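Local coordinates for probable membrane transporter protein MamO (Magnetospirillum magneticum, PDB 5HMA), which promotes magnetite formation in magnetosomes and activates the MamE protease, its protease-like domain binding transition metal ions while probably not being a protease itself, at residues 93-105 with 113-125. Residues are numbered along the deposited sequence; the frame is centred on the assembly and turned at random.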
loop_
_atom_site.group_PDB
_atom_site.type_symbol
_atom_site.label_atom_id
_atom_site.label_comp_id
_atom_site.label_asym_id
_atom_site.label_seq_id
_atom_site.Cartn_x
_atom_site.Cartn_y
_atom_site.Cartn_z
ATOM N N GLN A 93 -10.672 9.429 1.741
ATOM C CA GLN A 93 -12.083 9.413 1.291
ATOM C C GLN A 93 -12.599 7.998 1.069
ATOM O O GLN A 93 -11.822 7.080 0.788
ATOM C CB GLN A 93 -12.274 10.196 -0.017
ATOM C CG GLN A 93 -11.646 11.573 -0.072
ATOM C CD GLN A 93 -12.544 12.645 0.482
ATOM O OE1 GLN A 93 -13.720 12.399 0.770
ATOM N NE2 GLN A 93 -11.996 13.853 0.641
ATOM N N THR A 94 -13.917 7.831 1.166
ATOM C CA THR A 94 -14.564 6.599 0.710
ATOM C C THR A 94 -14.815 6.643 -0.808
ATOM O O THR A 94 -14.839 7.720 -1.418
ATOM C CB THR A 94 -15.895 6.354 1.429
ATOM O OG1 THR A 94 -16.780 7.447 1.173
ATOM C CG2 THR A 94 -15.677 6.217 2.928
ATOM N N VAL A 95 -14.964 5.468 -1.415
ATOM C CA VAL A 95 -15.366 5.371 -2.818
ATOM C C VAL A 95 -16.577 4.460 -2.914
ATOM O O VAL A 95 -16.833 3.678 -1.997
ATOM C CB VAL A 95 -14.233 4.854 -3.707
ATOM C CG1 VAL A 95 -13.098 5.878 -3.787
ATOM C CG2 VAL A 95 -13.743 3.476 -3.220
ATOM N N VAL A 96 -17.325 4.578 -4.013
ATOM C CA VAL A 96 -18.504 3.748 -4.259
ATOM C C VAL A 96 -18.300 2.879 -5.511
ATOM O O VAL A 96 -17.475 3.202 -6.355
ATOM C CB VAL A 96 -19.766 4.617 -4.411
ATOM C CG1 VAL A 96 -20.211 5.159 -3.064
ATOM C CG2 VAL A 96 -19.519 5.735 -5.420
ATOM N N PRO A 97 -19.058 1.772 -5.637
ATOM C CA PRO A 97 -19.025 1.007 -6.891
ATOM C C PRO A 97 -19.252 1.876 -8.135
ATOM O O PRO A 97 -20.225 2.624 -8.200
ATOM C CB PRO A 97 -20.182 0.013 -6.724
ATOM C CG PRO A 97 -20.290 -0.166 -5.248
ATOM C CD PRO A 97 -20.006 1.189 -4.670
ATOM N N GLY A 98 -18.358 1.774 -9.110
ATOM C CA GLY A 98 -18.536 2.479 -10.367
ATOM C C GLY A 98 -17.587 3.655 -10.458
ATOM O O GLY A 98 -17.371 4.217 -11.527
ATOM N N GLN A 99 -17.012 4.018 -9.321
ATOM C CA GLN A 99 -16.136 5.164 -9.260
ATOM C C GLN A 99 -14.764 4.788 -9.791
ATOM O O GLN A 99 -14.242 3.711 -9.508
ATOM C CB GLN A 99 -16.046 5.688 -7.823
ATOM C CG GLN A 99 -14.990 6.756 -7.604
ATOM C CD GLN A 99 -15.203 7.519 -6.313
ATOM O OE1 GLN A 99 -16.062 7.164 -5.502
ATOM N NE2 GLN A 99 -14.420 8.572 -6.115
ATOM N N GLN A 100 -14.181 5.672 -10.584
ATOM C CA GLN A 100 -12.843 5.427 -11.101
ATOM C C GLN A 100 -11.814 5.551 -9.997
ATOM O O GLN A 100 -11.836 6.519 -9.226
ATOM C CB GLN A 100 -12.531 6.408 -12.224
ATOM C CG GLN A 100 -11.326 6.057 -13.046
ATOM C CD GLN A 100 -11.105 7.061 -14.158
ATOM O OE1 GLN A 100 -10.279 6.853 -15.042
ATOM N NE2 GLN A 100 -11.842 8.164 -14.112
ATOM N N VAL A 101 -10.912 4.578 -9.914
ATOM C CA VAL A 101 -9.812 4.635 -8.949
ATOM C C VAL A 101 -8.495 4.309 -9.634
ATOM O O VAL A 101 -8.467 3.865 -10.781
ATOM C CB VAL A 101 -10.053 3.688 -7.759
ATOM C CG1 VAL A 101 -11.190 4.224 -6.897
ATOM C CG2 VAL A 101 -10.391 2.281 -8.258
ATOM N N PHE A 102 -7.397 4.542 -8.929
ATOM C CA PHE A 102 -6.069 4.369 -9.502
ATOM C C PHE A 102 -5.212 3.640 -8.496
ATOM O O PHE A 102 -5.128 4.042 -7.332
ATOM C CB PHE A 102 -5.445 5.721 -9.875
ATOM C CG PHE A 102 -6.312 6.547 -10.783
ATOM C CD1 PHE A 102 -7.402 7.251 -10.273
ATOM C CD2 PHE A 102 -6.050 6.609 -12.149
ATOM C CE1 PHE A 102 -8.222 8.000 -11.114
ATOM C CE2 PHE A 102 -6.855 7.373 -12.991
ATOM C CZ PHE A 102 -7.948 8.059 -12.475
ATOM N N ALA A 103 -4.595 2.550 -8.934
ATOM C CA ALA A 103 -3.776 1.741 -8.043
ATOM C C ALA A 103 -2.313 1.941 -8.396
ATOM O O ALA A 103 -1.900 1.699 -9.529
ATOM C CB ALA A 103 -4.173 0.280 -8.146
ATOM N N PHE A 104 -1.540 2.419 -7.428
ATOM C CA PHE A 104 -0.127 2.738 -7.654
ATOM C C PHE A 104 0.763 1.708 -6.957
ATOM O O PHE A 104 0.406 1.192 -5.895
ATOM C CB PHE A 104 0.215 4.141 -7.119
ATOM C CG PHE A 104 -0.292 5.279 -7.969
ATOM C CD1 PHE A 104 -1.618 5.695 -7.879
ATOM C CD2 PHE A 104 0.564 5.963 -8.821
ATOM C CE1 PHE A 104 -2.082 6.767 -8.646
ATOM C CE2 PHE A 104 0.108 7.036 -9.585
ATOM C CZ PHE A 104 -1.218 7.435 -9.501
ATOM N N GLY A 105 1.934 1.443 -7.530
ATOM C CA GLY A 105 2.919 0.576 -6.893
ATOM C C GLY A 105 4.318 0.869 -7.413
ATOM O O GLY A 105 4.509 1.801 -8.201
ATOM N N LEU A 113 4.413 1.971 -10.908
ATOM C CA LEU A 113 3.350 1.273 -11.618
ATOM C C LEU A 113 2.048 1.985 -11.335
ATOM O O LEU A 113 1.759 2.318 -10.188
ATOM C CB LEU A 113 3.234 -0.178 -11.157
ATOM C CG LEU A 113 4.470 -1.060 -11.220
ATOM C CD1 LEU A 113 4.245 -2.336 -10.413
ATOM C CD2 LEU A 113 4.796 -1.366 -12.676
ATOM N N VAL A 114 1.243 2.209 -12.359
ATOM C CA VAL A 114 -0.085 2.752 -12.120
ATOM C C VAL A 114 -1.078 2.084 -13.060
ATOM O O VAL A 114 -0.775 1.812 -14.229
ATOM C CB VAL A 114 -0.106 4.293 -12.284
ATOM C CG1 VAL A 114 0.255 4.690 -13.703
ATOM C CG2 VAL A 114 -1.468 4.854 -11.914
ATOM N N ARG A 115 -2.260 1.797 -12.533
ATOM C CA ARG A 115 -3.352 1.317 -13.362
ATOM C C ARG A 115 -4.661 1.916 -12.861
ATOM O O ARG A 115 -4.904 2.012 -11.656
ATOM C CB ARG A 115 -3.409 -0.208 -13.349
ATOM C CG ARG A 115 -4.580 -0.785 -14.091
ATOM C CD ARG A 115 -4.195 -1.166 -15.500
ATOM N NE ARG A 115 -4.308 -2.609 -15.689
ATOM C CZ ARG A 115 -3.407 -3.353 -16.321
ATOM N NH1 ARG A 115 -2.317 -2.793 -16.836
ATOM N NH2 ARG A 115 -3.602 -4.659 -16.444
ATOM N N GLN A 116 -5.502 2.337 -13.787
ATOM C CA GLN A 116 -6.811 2.832 -13.413
ATOM C C GLN A 116 -7.860 1.754 -13.621
ATOM O O GLN A 116 -7.693 0.852 -14.437
ATOM C CB GLN A 116 -7.179 4.069 -14.219
ATOM C CG GLN A 116 -7.380 3.794 -15.662
ATOM C CD GLN A 116 -8.333 4.778 -16.281
ATOM O OE1 GLN A 116 -9.527 4.497 -16.415
ATOM N NE2 GLN A 116 -7.822 5.949 -16.648
ATOM N N GLY A 117 -8.944 1.862 -12.874
ATOM C CA GLY A 117 -10.057 0.953 -13.017
ATOM C C GLY A 117 -11.264 1.487 -12.278
ATOM O O GLY A 117 -11.248 2.597 -11.740
ATOM N N LEU A 118 -12.319 0.687 -12.274
ATOM C CA LEU A 118 -13.529 0.992 -11.530
ATOM C C LEU A 118 -13.617 0.175 -10.241
ATOM O O LEU A 118 -13.157 -0.970 -10.178
ATOM C CB LEU A 118 -14.757 0.725 -12.401
ATOM C CG LEU A 118 -14.820 1.557 -13.673
ATOM C CD1 LEU A 118 -16.123 1.280 -14.443
ATOM C CD2 LEU A 118 -14.679 3.036 -13.309
ATOM N N VAL A 119 -14.209 0.769 -9.213
ATOM C CA VAL A 119 -14.626 0.012 -8.042
ATOM C C VAL A 119 -15.760 -0.937 -8.463
ATOM O O VAL A 119 -16.719 -0.517 -9.115
ATOM C CB VAL A 119 -15.064 0.947 -6.915
ATOM C CG1 VAL A 119 -15.516 0.140 -5.700
ATOM C CG2 VAL A 119 -13.938 1.909 -6.576
ATOM N N GLN A 120 -15.650 -2.214 -8.120
ATOM C CA GLN A 120 -16.614 -3.192 -8.627
ATOM C C GLN A 120 -17.495 -3.743 -7.513
ATOM O O GLN A 120 -18.554 -4.320 -7.773
ATOM C CB GLN A 120 -15.897 -4.339 -9.353
ATOM C CG GLN A 120 -15.097 -3.915 -10.588
ATOM C CD GLN A 120 -15.968 -3.591 -11.808
ATOM O OE1 GLN A 120 -17.203 -3.563 -11.737
ATOM N NE2 GLN A 120 -15.314 -3.340 -12.937
ATOM N N SER A 121 -17.050 -3.556 -6.277
ATOM C CA SER A 121 -17.809 -3.968 -5.100
ATOM C C SER A 121 -17.258 -3.196 -3.924
ATOM O O SER A 121 -16.076 -2.846 -3.924
ATOM C CB SER A 121 -17.698 -5.476 -4.856
ATOM O OG SER A 121 -18.111 -5.808 -3.543
ATOM N N ALA A 122 -18.092 -2.918 -2.929
ATOM C CA ALA A 122 -17.609 -2.183 -1.759
ATOM C C ALA A 122 -17.672 -3.039 -0.494
ATOM O O ALA A 122 -17.399 -2.558 0.606
ATOM C CB ALA A 122 -18.396 -0.897 -1.573
ATOM N N ASP A 123 -18.010 -4.315 -0.666
ATOM C CA ASP A 123 -18.139 -5.230 0.460
ATOM C C ASP A 123 -17.825 -6.661 0.008
ATOM O O ASP A 123 -18.706 -7.418 -0.406
ATOM C CB ASP A 123 -19.545 -5.138 1.057
ATOM C CG ASP A 123 -19.599 -5.595 2.502
ATOM O OD1 ASP A 123 -18.606 -6.185 2.973
ATOM O OD2 ASP A 123 -20.638 -5.372 3.164
ATOM N N ALA A 124 -16.551 -7.018 0.066
ATOM C CA ALA A 124 -16.125 -8.343 -0.358
ATOM C C ALA A 124 -15.190 -8.956 0.675
ATOM O O ALA A 124 -14.364 -8.249 1.264
ATOM C CB ALA A 124 -15.443 -8.276 -1.723
ATOM N N PRO A 125 -15.328 -10.272 0.904
ATOM C CA PRO A 125 -14.430 -11.037 1.781
ATOM C C PRO A 125 -13.152 -11.494 1.078
ATOM O O PRO A 125 -13.144 -11.641 -0.145
ATOM C CB PRO A 125 -15.283 -12.245 2.180
ATOM C CG PRO A 125 -16.168 -12.461 1.008
ATOM C CD PRO A 125 -16.459 -11.089 0.426
#
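V101, A103 and G105 pair with G117, R115 and L113 as antiparallel hydrogen-bonded pairs, two backbone bonds to each, and the short segment axes of strands 100-105 and 113-121 stand at 137°, an antiparallel pair with a marked twist. V101 N reaches G117 O at 2.7 Å. The ladder runs on into the type II turn V96-Q99, where V119 N donates to Q99 O and G98 N to V119 O (2.8 Å); with its positive phi, G98 holds a conformation that calls for glycine. V119 is wrapped by this turn: its CB lies 3.3 Å from V96 O, and CG2 touches V101 CG1 at 3.6 Å and V95 CG2 at 3.7 Å. V95 is buried and also touches L137 and V160, so the cluster faces strands 131-139 and 159-167, consistent with the inner side of the curled sheet. F102, F104, V114 and Q116 lie on the other face. V114 turns CG2 anti to its own nitrogen, which brings that methyl over one face of the F104 ring, 3.6 Å from the centroid and 15° off the normal, a CH-pi contact. Replacing F104 with alanine would probably strip V114 CG2 of its aromatic platform and open a gap toward V5 and V153. The F102 ring lies alongside Q116, whose CB approaches CD2 at 3.5 Å, the amide plane standing 71° from the ring. Strand 100-106 pairs on its other edge with 151-153, and strand 112-121 with 131-139, so both strands of this beta hairpin sit within a larger curled antiparallel sheet. Together with the six-stranded barrel of the same chain, this is the double beta-barrel architecture of trypsin-like proteases, here in MamO's protease-like domain, the hairpin belonging to the second barrel.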